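Local structure of phiAB6 tailspike (5JS4) at residues Ile227-Tyr232 with Ser237-Asn242; Asp247-Lys252 with Cys267-Thr272; Lys475-Val480 with Val495-Gly500; Ser503-Thr508 with Asn515-Val520. The protein serves phage phiAB6 as a trimeric, beta-helical tailspike that fragments the exopolysaccharide of Acinetobacter baumannii, its probable host. All coordinates share one frame; numbering follows the deposited sequence.

Interaction 1 of 4, residues Ile227-Tyr232 with Ser237-Asn242; sequences IFDETY and SVINGN
I239 meets D229 through its CD1 methyl, which lies 3.7 Å from D229 CB, the closest approach between 227-232 and 237-242. The methyl gets there because the isoleucine chain is extended (chi2 171°), reaching out from the end of helix 236-239 to cross the aspartate side chain at about a right angle. This tight part of the contact is buried. The same methyl also lies 3.8 Å from D229 OD2, yet the carboxylate finds its polar partners away from I239: OD2 accepts a hydrogen bond from N240 of the second subunit, while OD1 accepts from T231 N at 3.1 Å, with a bent N-H...O angle of 140°. Bonds on both oxygens should fix the rotation of the carboxylate. Packing slackens toward Y232, whose CD2 is 4.5 Å from I239 CD1; its ring meets F249 of the second subunit edge-to-face and carries T231 CG2 over the centre of one face. On the solvent side, E230 and T231 are exposed and add nothing to the 100 Å² buried here. The T231 N to OD1 bond defines an Asx turn at the end of strand 228-229, and the link from D229 to a neighbouring chain fits the superhelical trimer of this tailspike.

Interaction 2 of 4, residues Asp247-Lys252 with Cys267-Thr272; sequences DNFGAK and CDSALT
F249 and S269 are the residues whose backbones come nearest, with CA of F249 9.2 Å from CA of S269, so the gap between 247-252 and 267-272 is bridged by side chains alone. The phenylalanine ring does most of this. Its CZ touches S269 CB at 3.5 Å, and its CE1 lies 3.8 Å from the CG2 methyl of T272, which comes from the opposite direction; both carbons approach the ring obliquely. With CG beside its own backbone N and opposite the carbonyl carbon (chi1 -63°), the ring is thrown toward the end of helix 260-268. S269 follows that helix, and it does two things. Its CB meets the ring, while OG accepts from L271 N at 3.0 Å in a nearly straight bond of 165°, which makes an ST turn and holds the hydroxyl in place next to the ring. In a right-handed parallel beta-helix of the pectate lyase-like kind a short helix commonly covers the N-terminal end, and helix 260-268, just before the first rung strand 275-277, is consistent with that role. F249 also packs on A265 of this helix and on I244, its ring meets that of Y266, and Y232 of the third subunit joins it edge-to-face. The hydroxyl of T272 turns back to the carbonyl of Y266, leaving its methyl for the ring. The chain turns back over D247-G250, closed by G250 N to D247 O at 3.2 Å; G250 has a positive phi, 94°.

Interaction 3 of 4, residues Lys475-Val480 with Val495-Gly500; sequences KDWLEV and VKLLGG
W477 holds its indole between its own backbone N and carbonyl carbon (chi1 72°), and V495 sets CG1 opposite its backbone N (chi1 177°); these two torsions together place CG1 over the indole. CG1 of V495 is 4.0 Å from the centroid of the five-membered ring of W477, only 11° off its normal, a CH-pi contact over the face. CG2 of V495 lies on the same side, displaced toward the rim, while L478 CB covers the opposite face, 3.5 Å above the plane. The ring is therefore held flat between aliphatic groups. L497 adds a looser, oblique approach, its CD2 4.4 Å from CD1 of W477. The one N-H of the buried indole, at NE1, is shared between S503 OG and T505 OG1. Away from the ring the two segments are joined by a single weak backbone bond, K475 N to G500 O at 3.5 Å. On its far side K475 sends NZ to E479 OE2, 3.1 Å away, in a salt bridge met from above the carboxylate plane; H426 is a second partner of that oxygen. W477 lies at the corner between strands 475-476 and 478-480. Strand 478-480 ends a parallel stack of eight beside 451-453, whereas 495-498 runs parallel to 460-469 on another face of the beta-helix. The indole packs against strand 460-469, where F461 meets it edge-to-face and the F464 ring meets it with the planes inclined at about 50°.

Interaction 4 of 4, residues Ser503-Thr508 with Asn515-Val520; sequences SKTSPT and NNYGGV
K504 sets its CB almost exactly on the ring normal of Y517, only 5° off it, while its ammonium end leaves the ring altogether. CB of K504 is 3.7 Å from the centroid of the tyrosine ring, a nearly vertical CH-pi contact, and CD comes down nearer the rim, 3.5 Å from Y517 CE1. The chain stays extended through chi3 and bends only at chi4 (58°), which turns NZ off the ring to a salt bridge with D476. The hydroxyl of Y517 is itself hydrogen-bonded to V480 N. Beside the lysine, T505 brings its CG2 methyl obliquely to within 3.8 Å of Y517 CD2. These residues belong to the loop joining strands 501-502 and 519-523 of the beta-helix, and the loop begins with an ST turn: S503 OG accepts from T505 N at 3.0 Å, which sets K504 at the apex. Water then fills in where the backbones do not pair directly. One water donates to K504 O at 2.9 Å and accepts from Y517 N at 3.0 Å. A second lies 2.8 Å from K504 O and 2.7 Å from Y517 O. Next to the tyrosine, N516 bonds through ND2 to the carbonyl of N531, a residue that lines one of the malonate pockets.

In the fold
The four contacts follow one another along the chain, each closing before the next opens, and they run from its N-terminal part to its middle. Interactions 1 and 2 lie toward the N-terminal end, with centres 19 Å apart, on consecutive helices 236-239 and 260-268; they do not touch within one chain, yet both face neighbouring subunits. The centres of interactions 3 and 4 are 45 to 62 Å from those of the first pair. These two, only 12 Å apart between centres, touch through the D476-K504 salt bridge and through Y517 OH with V480 N, in neighbouring parts of the beta-helix. The first pair lies at its N-terminal side, with many contacts to other subunits; the second lies within its later coils.

Interaction 1 of 4, residues Ile227-Tyr232 with Ser237-Asn242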
loop_
_atom_site.group_PDB
_atom_site.type_symbol
_atom_site.label_atom_id
_atom_site.label_comp_id
_atom_site.label_asym_id
_atom_site.label_seq_id
_atom_site.Cartn_x
_atom_site.Cartn_y
_atom_site.Cartn_z
ATOM N N ILE A 227 38.406 -7.300 -42.187
ATOM C CA ILE A 227 37.251 -6.626 -42.781
ATOM C C ILE A 227 36.977 -5.381 -41.951
ATOM O O ILE A 227 37.007 -5.443 -40.724
ATOM C CB ILE A 227 36.005 -7.541 -42.764
ATOM C CG1 ILE A 227 36.256 -8.832 -43.561
ATOM C CG2 ILE A 227 34.776 -6.804 -43.283
ATOM C CD1 ILE A 227 36.367 -8.652 -45.060
ATOM N N PHE A 228 36.701 -4.261 -42.615
ATOM C CA PHE A 228 36.581 -2.971 -41.935
ATOM C C PHE A 228 35.249 -2.286 -42.207
ATOM O O PHE A 228 34.728 -2.349 -43.318
ATOM C CB PHE A 228 37.722 -2.048 -42.372
ATOM C CG PHE A 228 39.060 -2.434 -41.807
ATOM C CD1 PHE A 228 39.814 -3.441 -42.396
ATOM C CD2 PHE A 228 39.563 -1.791 -40.683
ATOM C CE1 PHE A 228 41.048 -3.799 -41.873
ATOM C CE2 PHE A 228 40.795 -2.144 -40.158
ATOM C CZ PHE A 228 41.539 -3.150 -40.753
ATOM N N ASP A 229 34.704 -1.639 -41.180
ATOM C CA ASP A 229 33.575 -0.732 -41.349
ATOM C C ASP A 229 34.145 0.681 -41.429
ATOM O O ASP A 229 34.571 1.244 -40.419
ATOM C CB ASP A 229 32.570 -0.883 -40.197
ATOM C CG ASP A 229 31.242 -0.202 -40.488
ATOM O OD1 ASP A 229 31.260 0.870 -41.130
ATOM O OD2 ASP A 229 30.181 -0.734 -40.084
ATOM N N GLU A 230 34.158 1.239 -42.640
ATOM C CA GLU A 230 34.781 2.544 -42.899
ATOM C C GLU A 230 34.100 3.691 -42.159
ATOM O O GLU A 230 34.706 4.740 -41.942
ATOM C CB GLU A 230 34.783 2.857 -44.398
ATOM C CG GLU A 230 35.647 1.929 -45.238
ATOM C CD GLU A 230 35.860 2.456 -46.647
ATOM O OE1 GLU A 230 35.572 1.717 -47.610
ATOM O OE2 GLU A 230 36.310 3.615 -46.794
ATOM N N THR A 231 32.838 3.496 -41.787
ATOM C CA THR A 231 32.112 4.485 -41.001
ATOM C C THR A 231 32.806 4.755 -39.657
ATOM O O THR A 231 32.785 5.882 -39.163
ATOM C CB THR A 231 30.655 4.035 -40.782
ATOM O OG1 THR A 231 30.008 3.906 -42.054
ATOM C CG2 THR A 231 29.890 5.034 -39.941
ATOM N N TYR A 232 33.430 3.722 -39.090
ATOM C CA TYR A 232 34.108 3.816 -37.792
ATOM C C TYR A 232 35.623 3.623 -37.863
ATOM O O TYR A 232 36.324 3.879 -36.884
ATOM C CB TYR A 232 33.529 2.763 -36.847
ATOM C CG TYR A 232 32.030 2.842 -36.716
ATOM C CD1 TYR A 232 31.437 3.814 -35.919
ATOM C CD2 TYR A 232 31.201 1.954 -37.402
ATOM C CE1 TYR A 232 30.064 3.901 -35.803
ATOM C CE2 TYR A 232 29.823 2.033 -37.291
ATOM C CZ TYR A 232 29.261 3.009 -36.490
ATOM O OH TYR A 232 27.894 3.103 -36.370
ATOM N N SER A 237 35.683 -7.477 -36.460
ATOM C CA SER A 237 36.006 -8.201 -35.229
ATOM C C SER A 237 35.601 -7.406 -33.985
ATOM O O SER A 237 35.017 -7.958 -33.055
ATOM C CB SER A 237 37.501 -8.533 -35.169
ATOM O OG SER A 237 37.793 -9.320 -34.030
ATOM N N VAL A 238 35.909 -6.110 -33.976
ATOM C CA VAL A 238 35.551 -5.238 -32.855
ATOM C C VAL A 238 34.033 -5.095 -32.739
ATOM O O VAL A 238 33.472 -5.195 -31.646
ATOM C CB VAL A 238 36.209 -3.845 -32.980
ATOM C CG1 VAL A 238 35.690 -2.893 -31.909
ATOM C CG2 VAL A 238 37.721 -3.967 -32.874
ATOM N N ILE A 239 33.370 -4.869 -33.870
ATOM C CA ILE A 239 31.914 -4.732 -33.884
ATOM C C ILE A 239 31.239 -6.008 -33.363
ATOM O O ILE A 239 30.215 -5.936 -32.680
ATOM C CB ILE A 239 31.404 -4.344 -35.290
ATOM C CG1 ILE A 239 31.852 -2.914 -35.618
ATOM C CG2 ILE A 239 29.885 -4.450 -35.377
ATOM C CD1 ILE A 239 31.601 -2.484 -37.048
ATOM N N ASN A 240 31.835 -7.164 -33.653
ATOM C CA ASN A 240 31.321 -8.448 -33.160
ATOM C C ASN A 240 31.479 -8.642 -31.646
ATOM O O ASN A 240 31.037 -9.653 -31.100
ATOM C CB ASN A 240 31.994 -9.613 -33.898
ATOM C CG ASN A 240 31.533 -9.748 -35.339
ATOM O OD1 ASN A 240 30.585 -9.089 -35.777
ATOM N ND2 ASN A 240 32.204 -10.617 -36.085
ATOM N N GLY A 241 32.120 -7.689 -30.975
ATOM C CA GLY A 241 32.167 -7.669 -29.516
ATOM C C GLY A 241 31.013 -6.913 -28.875
ATOM O O GLY A 241 30.917 -6.863 -27.652
ATOM N N ASN A 242 30.131 -6.324 -29.686
ATOM C CA ASN A 242 28.993 -5.566 -29.151
ATOM C C ASN A 242 27.964 -6.450 -28.455
ATOM O O ASN A 242 27.457 -6.095 -27.393
ATOM C CB ASN A 242 28.293 -4.760 -30.256
ATOM C CG ASN A 242 29.086 -3.546 -30.724
ATOM O OD1 ASN A 242 28.774 -2.974 -31.773
ATOM N ND2 ASN A 242 30.082 -3.125 -29.957
#

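Interaction 2 of 4, residues Asp247-Lys252 with Cys267-Thr272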
loop_
_atom_site.group_PDB
_atom_site.type_symbol
_atom_site.label_atom_id
_atom_site.label_comp_id
_atom_site.label_asym_id
_atom_site.label_seq_id
_atom_site.Cartn_x
_atom_site.Cartn_y
_atom_site.Cartn_z
ATOM N N ASP A 247 24.859 -18.517 -29.575
ATOM C CA ASP A 247 25.063 -18.811 -31.000
ATOM C C ASP A 247 26.533 -18.692 -31.406
ATOM O O ASP A 247 26.993 -19.417 -32.288
ATOM C CB ASP A 247 24.212 -17.896 -31.885
ATOM C CG ASP A 247 22.722 -18.099 -31.687
ATOM O OD1 ASP A 247 22.323 -18.933 -30.843
ATOM O OD2 ASP A 247 21.943 -17.418 -32.382
ATOM N N ASN A 248 27.268 -17.792 -30.751
ATOM C CA ASN A 248 28.702 -17.628 -31.011
ATOM C C ASN A 248 29.485 -18.895 -30.698
ATOM O O ASN A 248 30.556 -19.110 -31.253
ATOM C CB ASN A 248 29.312 -16.484 -30.192
ATOM C CG ASN A 248 28.993 -15.115 -30.753
ATOM O OD1 ASN A 248 29.856 -14.436 -31.307
ATOM N ND2 ASN A 248 27.766 -14.690 -30.584
ATOM N N PHE A 249 28.945 -19.717 -29.801
ATOM C CA PHE A 249 29.611 -20.925 -29.330
ATOM C C PHE A 249 28.984 -22.199 -29.890
ATOM O O PHE A 249 29.201 -23.293 -29.364
ATOM C CB PHE A 249 29.626 -20.914 -27.802
ATOM C CG PHE A 249 30.411 -19.771 -27.242
ATOM C CD1 PHE A 249 29.816 -18.532 -27.040
ATOM C CD2 PHE A 249 31.764 -19.914 -26.979
ATOM C CE1 PHE A 249 30.551 -17.466 -26.554
ATOM C CE2 PHE A 249 32.506 -18.852 -26.495
ATOM C CZ PHE A 249 31.899 -17.626 -26.281
ATOM N N GLY A 250 28.220 -22.052 -30.969
ATOM C CA GLY A 250 27.709 -23.193 -31.721
ATOM C C GLY A 250 26.325 -23.687 -31.342
ATOM O O GLY A 250 25.917 -24.761 -31.785
ATOM N N ALA A 251 25.593 -22.920 -30.535
ATOM C CA ALA A 251 24.216 -23.276 -30.196
ATOM C C ALA A 251 23.351 -23.198 -31.450
ATOM O O ALA A 251 23.456 -22.247 -32.218
ATOM C CB ALA A 251 23.669 -22.351 -29.121
ATOM N N LYS A 252 22.506 -24.204 -31.655
ATOM C CA LYS A 252 21.657 -24.270 -32.845
ATOM C C LYS A 252 20.258 -23.693 -32.627
ATOM O O LYS A 252 19.676 -23.127 -33.551
ATOM C CB LYS A 252 21.552 -25.716 -33.334
ATOM C CG LYS A 252 22.894 -26.403 -33.560
ATOM C CD LYS A 252 23.751 -25.670 -34.580
ATOM C CE LYS A 252 25.035 -26.431 -34.869
ATOM N NZ LYS A 252 25.890 -25.716 -35.855
ATOM N N CYS A 267 29.748 -19.764 -20.964
ATOM C CA CYS A 267 29.998 -19.423 -19.563
ATOM C C CYS A 267 31.463 -19.591 -19.160
ATOM O O CYS A 267 31.920 -18.947 -18.217
ATOM C CB CYS A 267 29.097 -20.248 -18.645
ATOM S SG CYS A 267 27.339 -19.908 -18.888
ATOM N N ASP A 268 32.188 -20.452 -19.874
ATOM C CA ASP A 268 33.613 -20.677 -19.620
ATOM C C ASP A 268 34.516 -19.711 -20.393
ATOM O O ASP A 268 35.717 -19.638 -20.126
ATOM C CB ASP A 268 33.995 -22.114 -19.989
ATOM C CG ASP A 268 33.316 -23.153 -19.114
ATOM O OD1 ASP A 268 32.685 -22.793 -18.097
ATOM O OD2 ASP A 268 33.423 -24.348 -19.451
ATOM N N SER A 269 33.942 -18.971 -21.341
ATOM C CA SER A 269 34.716 -18.104 -22.230
ATOM C C SER A 269 35.226 -16.844 -21.543
ATOM O O SER A 269 34.536 -16.255 -20.714
ATOM C CB SER A 269 33.869 -17.695 -23.441
ATOM O OG SER A 269 34.543 -16.728 -24.229
ATOM N N ALA A 270 36.427 -16.422 -21.933
ATOM C CA ALA A 270 37.020 -15.162 -21.478
ATOM C C ALA A 270 36.394 -13.931 -22.134
ATOM O O ALA A 270 36.659 -12.806 -21.717
ATOM C CB ALA A 270 38.512 -15.172 -21.764
ATOM N N LEU A 271 35.583 -14.144 -23.165
ATOM C CA LEU A 271 35.079 -13.051 -23.993
ATOM C C LEU A 271 33.704 -12.548 -23.569
ATOM O O LEU A 271 33.295 -11.462 -23.975
ATOM C CB LEU A 271 35.007 -13.500 -25.450
ATOM C CG LEU A 271 36.316 -14.034 -26.038
ATOM C CD1 LEU A 271 36.038 -14.900 -27.253
ATOM C CD2 LEU A 271 37.259 -12.891 -26.378
ATOM N N THR A 272 32.988 -13.334 -22.769
ATOM C CA THR A 272 31.594 -13.036 -22.446
ATOM C C THR A 272 31.446 -12.194 -21.175
ATOM O O THR A 272 32.290 -12.242 -20.276
ATOM C CB THR A 272 30.777 -14.332 -22.320
ATOM O OG1 THR A 272 31.442 -15.225 -21.420
ATOM C CG2 THR A 272 30.636 -15.011 -23.679
#

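Interaction 3 of 4, residues Lys475-Val480 with Val495-Gly500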
loop_
_atom_site.group_PDB
_atom_site.type_symbol
_atom_site.label_atom_id
_atom_site.label_comp_id
_atom_site.label_asym_id
_atom_site.label_seq_id
_atom_site.Cartn_x
_atom_site.Cartn_y
_atom_site.Cartn_z
ATOM N N LYS A 475 -7.478 -24.747 0.763
ATOM C CA LYS A 475 -6.122 -24.298 1.093
ATOM C C LYS A 475 -6.126 -22.825 1.490
ATOM O O LYS A 475 -6.827 -22.021 0.879
ATOM C CB LYS A 475 -5.174 -24.480 -0.102
ATOM C CG LYS A 475 -4.803 -25.919 -0.447
ATOM C CD LYS A 475 -4.052 -26.643 0.667
ATOM C CE LYS A 475 -2.707 -26.007 0.984
ATOM N NZ LYS A 475 -1.953 -26.776 2.015
ATOM N N ASP A 476 -5.339 -22.478 2.506
ATOM C CA ASP A 476 -5.115 -21.075 2.859
ATOM C C ASP A 476 -4.186 -20.439 1.829
ATOM O O ASP A 476 -3.234 -21.072 1.375
ATOM C CB ASP A 476 -4.479 -20.941 4.247
ATOM C CG ASP A 476 -5.466 -21.163 5.382
ATOM O OD1 ASP A 476 -6.633 -20.731 5.271
ATOM O OD2 ASP A 476 -5.059 -21.750 6.404
ATOM N N TRP A 477 -4.452 -19.185 1.468
ATOM C CA TRP A 477 -3.587 -18.468 0.528
ATOM C C TRP A 477 -2.188 -18.256 1.123
ATOM O O TRP A 477 -1.191 -18.245 0.398
ATOM C CB TRP A 477 -4.220 -17.129 0.118
ATOM C CG TRP A 477 -4.218 -16.096 1.198
ATOM C CD1 TRP A 477 -5.161 -15.916 2.165
ATOM C CD2 TRP A 477 -3.215 -15.102 1.426
ATOM N NE1 TRP A 477 -4.806 -14.875 2.985
ATOM C CE2 TRP A 477 -3.615 -14.357 2.554
ATOM C CE3 TRP A 477 -2.012 -14.774 0.790
ATOM C CZ2 TRP A 477 -2.858 -13.297 3.056
ATOM C CZ3 TRP A 477 -1.263 -13.720 1.291
ATOM C CH2 TRP A 477 -1.689 -12.997 2.414
ATOM N N LEU A 478 -2.142 -18.080 2.442
ATOM C CA LEU A 478 -0.903 -17.960 3.200
ATOM C C LEU A 478 -0.943 -18.984 4.322
ATOM O O LEU A 478 -1.878 -18.999 5.130
ATOM C CB LEU A 478 -0.747 -16.548 3.772
ATOM C CG LEU A 478 0.484 -16.274 4.644
ATOM C CD1 LEU A 478 1.772 -16.377 3.841
ATOM C CD2 LEU A 478 0.376 -14.904 5.294
ATOM N N GLU A 479 0.086 -19.824 4.360
ATOM C CA GLU A 479 0.171 -20.963 5.258
ATOM C C GLU A 479 1.453 -20.817 6.078
ATOM O O GLU A 479 2.549 -20.982 5.551
ATOM C CB GLU A 479 0.194 -22.227 4.396
ATOM C CG GLU A 479 0.340 -23.554 5.111
ATOM C CD GLU A 479 0.290 -24.732 4.143
ATOM O OE1 GLU A 479 0.538 -25.870 4.583
ATOM O OE2 GLU A 479 0.008 -24.531 2.937
ATOM N N VAL A 480 1.312 -20.472 7.355
ATOM C CA VAL A 480 2.460 -20.305 8.248
ATOM C C VAL A 480 2.397 -21.404 9.303
ATOM O O VAL A 480 1.430 -21.487 10.057
ATOM C CB VAL A 480 2.474 -18.913 8.912
ATOM C CG1 VAL A 480 3.770 -18.700 9.690
ATOM C CG2 VAL A 480 2.302 -17.818 7.863
ATOM N N VAL A 495 -7.798 -9.669 -0.673
ATOM C CA VAL A 495 -7.490 -11.035 -1.088
ATOM C C VAL A 495 -8.776 -11.674 -1.607
ATOM O O VAL A 495 -9.687 -11.986 -0.834
ATOM C CB VAL A 495 -6.894 -11.869 0.067
ATOM C CG1 VAL A 495 -6.644 -13.307 -0.370
ATOM C CG2 VAL A 495 -5.601 -11.242 0.564
ATOM N N LYS A 496 -8.849 -11.847 -2.924
ATOM C CA LYS A 496 -9.989 -12.494 -3.568
ATOM C C LYS A 496 -9.868 -14.004 -3.386
ATOM O O LYS A 496 -8.830 -14.588 -3.704
ATOM C CB LYS A 496 -10.031 -12.139 -5.056
ATOM C CG LYS A 496 -11.223 -12.693 -5.824
ATOM C CD LYS A 496 -12.505 -11.942 -5.512
ATOM C CE LYS A 496 -13.654 -12.411 -6.391
ATOM N NZ LYS A 496 -14.890 -11.626 -6.133
ATOM N N LEU A 497 -10.933 -14.623 -2.875
ATOM C CA LEU A 497 -10.959 -16.061 -2.606
ATOM C C LEU A 497 -12.098 -16.714 -3.383
ATOM O O LEU A 497 -13.270 -16.394 -3.163
ATOM C CB LEU A 497 -11.149 -16.316 -1.112
ATOM C CG LEU A 497 -10.113 -15.691 -0.172
ATOM C CD1 LEU A 497 -10.606 -15.726 1.267
ATOM C CD2 LEU A 497 -8.763 -16.380 -0.293
ATOM N N LEU A 498 -11.746 -17.623 -4.290
ATOM C CA LEU A 498 -12.724 -18.346 -5.105
ATOM C C LEU A 498 -12.346 -19.820 -5.244
ATOM O O LEU A 498 -11.175 -20.159 -5.379
ATOM C CB LEU A 498 -12.816 -17.723 -6.499
ATOM C CG LEU A 498 -13.379 -16.307 -6.608
ATOM C CD1 LEU A 498 -13.105 -15.730 -7.990
ATOM C CD2 LEU A 498 -14.869 -16.286 -6.301
ATOM N N GLY A 499 -13.348 -20.692 -5.215
ATOM C CA GLY A 499 -13.154 -22.102 -5.544
ATOM C C GLY A 499 -12.381 -22.944 -4.545
ATOM O O GLY A 499 -11.794 -23.958 -4.922
ATOM N N GLY A 500 -12.378 -22.541 -3.277
ATOM C CA GLY A 500 -11.790 -23.360 -2.215
ATOM C C GLY A 500 -10.712 -22.686 -1.395
ATOM O O GLY A 500 -10.354 -23.174 -0.325
#

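Interaction 4 of 4, residues Ser503-Thr508 with Asn515-Val520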
loop_
_atom_site.group_PDB
_atom_site.type_symbol
_atom_site.label_atom_id
_atom_site.label_comp_id
_atom_site.label_asym_id
_atom_site.label_seq_id
_atom_site.Cartn_x
_atom_site.Cartn_y
_atom_site.Cartn_z
ATOM N N SER A 503 -8.659 -18.048 4.067
ATOM C CA SER A 503 -7.740 -17.061 4.620
ATOM C C SER A 503 -7.795 -17.051 6.137
ATOM O O SER A 503 -8.868 -17.177 6.725
ATOM C CB SER A 503 -8.082 -15.666 4.102
ATOM O OG SER A 503 -7.264 -14.690 4.725
ATOM N N LYS A 504 -6.634 -16.880 6.761
ATOM C CA LYS A 504 -6.548 -16.664 8.199
ATOM C C LYS A 504 -6.190 -15.208 8.518
ATOM O O LYS A 504 -5.778 -14.903 9.633
ATOM C CB LYS A 504 -5.523 -17.625 8.814
ATOM C CG LYS A 504 -6.020 -19.060 8.904
ATOM C CD LYS A 504 -4.972 -19.982 9.506
ATOM C CE LYS A 504 -5.578 -21.299 9.963
ATOM N NZ LYS A 504 -6.265 -22.034 8.866
ATOM N N THR A 505 -6.378 -14.314 7.546
ATOM C CA THR A 505 -5.964 -12.909 7.685
ATOM C C THR A 505 -7.078 -11.871 7.476
ATOM O O THR A 505 -6.807 -10.668 7.531
ATOM C CB THR A 505 -4.818 -12.581 6.703
ATOM O OG1 THR A 505 -5.289 -12.701 5.354
ATOM C CG2 THR A 505 -3.643 -13.517 6.915
ATOM N N SER A 506 -8.313 -12.314 7.248
ATOM C CA SER A 506 -9.423 -11.387 7.005
ATOM C C SER A 506 -9.673 -10.499 8.218
ATOM O O SER A 506 -9.585 -10.968 9.356
ATOM C CB SER A 506 -10.717 -12.136 6.688
ATOM O OG SER A 506 -11.793 -11.229 6.520
ATOM N N PRO A 507 -10.008 -9.216 7.982
ATOM C CA PRO A 507 -10.339 -8.347 9.116
ATOM C C PRO A 507 -11.516 -8.862 9.952
ATOM O O PRO A 507 -11.560 -8.631 11.156
ATOM C CB PRO A 507 -10.695 -7.004 8.461
ATOM C CG PRO A 507 -10.186 -7.071 7.069
ATOM C CD PRO A 507 -10.082 -8.513 6.688
ATOM N N THR A 508 -12.453 -9.564 9.315
ATOM C CA THR A 508 -13.660 -10.023 9.995
ATOM C C THR A 508 -13.499 -11.383 10.682
ATOM O O THR A 508 -14.416 -11.848 11.351
ATOM C CB THR A 508 -14.843 -10.087 9.013
ATOM O OG1 THR A 508 -14.518 -10.962 7.929
ATOM C CG2 THR A 508 -15.147 -8.697 8.466
ATOM N N ASN A 515 -1.936 -18.202 18.371
ATOM C CA ASN A 515 -1.744 -18.618 16.975
ATOM C C ASN A 515 -2.595 -17.853 15.958
ATOM O O ASN A 515 -2.950 -18.393 14.913
ATOM C CB ASN A 515 -1.964 -20.135 16.804
ATOM C CG ASN A 515 -0.825 -20.962 17.362
ATOM O OD1 ASN A 515 0.331 -20.542 17.337
ATOM N ND2 ASN A 515 -1.142 -22.157 17.855
ATOM N N ASN A 516 -2.918 -16.597 16.248
ATOM C CA ASN A 516 -3.476 -15.729 15.214
ATOM C C ASN A 516 -2.396 -15.415 14.198
ATOM O O ASN A 516 -1.207 -15.411 14.526
ATOM C CB ASN A 516 -3.982 -14.414 15.796
ATOM C CG ASN A 516 -5.108 -14.606 16.784
ATOM O OD1 ASN A 516 -6.172 -15.123 16.438
ATOM N ND2 ASN A 516 -4.887 -14.183 18.021
ATOM N N TYR A 517 -2.809 -15.160 12.965
ATOM C CA TYR A 517 -1.906 -14.583 11.977
ATOM C C TYR A 517 -1.823 -13.098 12.310
ATOM O O TYR A 517 -2.702 -12.311 11.956
ATOM C CB TYR A 517 -2.409 -14.822 10.553
ATOM C CG TYR A 517 -2.106 -16.205 9.998
ATOM C CD1 TYR A 517 -2.133 -17.338 10.814
ATOM C CD2 TYR A 517 -1.819 -16.380 8.649
ATOM C CE1 TYR A 517 -1.865 -18.595 10.301
ATOM C CE2 TYR A 517 -1.554 -17.635 8.130
ATOM C CZ TYR A 517 -1.578 -18.737 8.960
ATOM O OH TYR A 517 -1.321 -19.990 8.452
ATOM N N GLY A 518 -0.771 -12.735 13.033
ATOM C CA GLY A 518 -0.641 -11.406 13.605
ATOM C C GLY A 518 -0.349 -10.332 12.581
ATOM O O GLY A 518 0.513 -10.496 11.710
ATOM N N GLY A 519 -1.070 -9.223 12.697
ATOM C CA GLY A 519 -0.835 -8.067 11.858
ATOM C C GLY A 519 -2.028 -7.145 11.758
ATOM O O GLY A 519 -3.066 -7.357 12.392
ATOM N N VAL A 520 -1.849 -6.102 10.962
ATOM C CA VAL A 520 -2.926 -5.199 10.606
ATOM C C VAL A 520 -3.513 -5.701 9.293
ATOM O O VAL A 520 -2.776 -6.149 8.414
ATOM C CB VAL A 520 -2.428 -3.734 10.493
ATOM C CG1 VAL A 520 -1.405 -3.558 9.375
ATOM C CG2 VAL A 520 -3.594 -2.777 10.304
HETATM O O HOH W 1 -5.311 -12.579 11.202
HETATM O O HOH W 2 -5.629 -15.938 12.288
#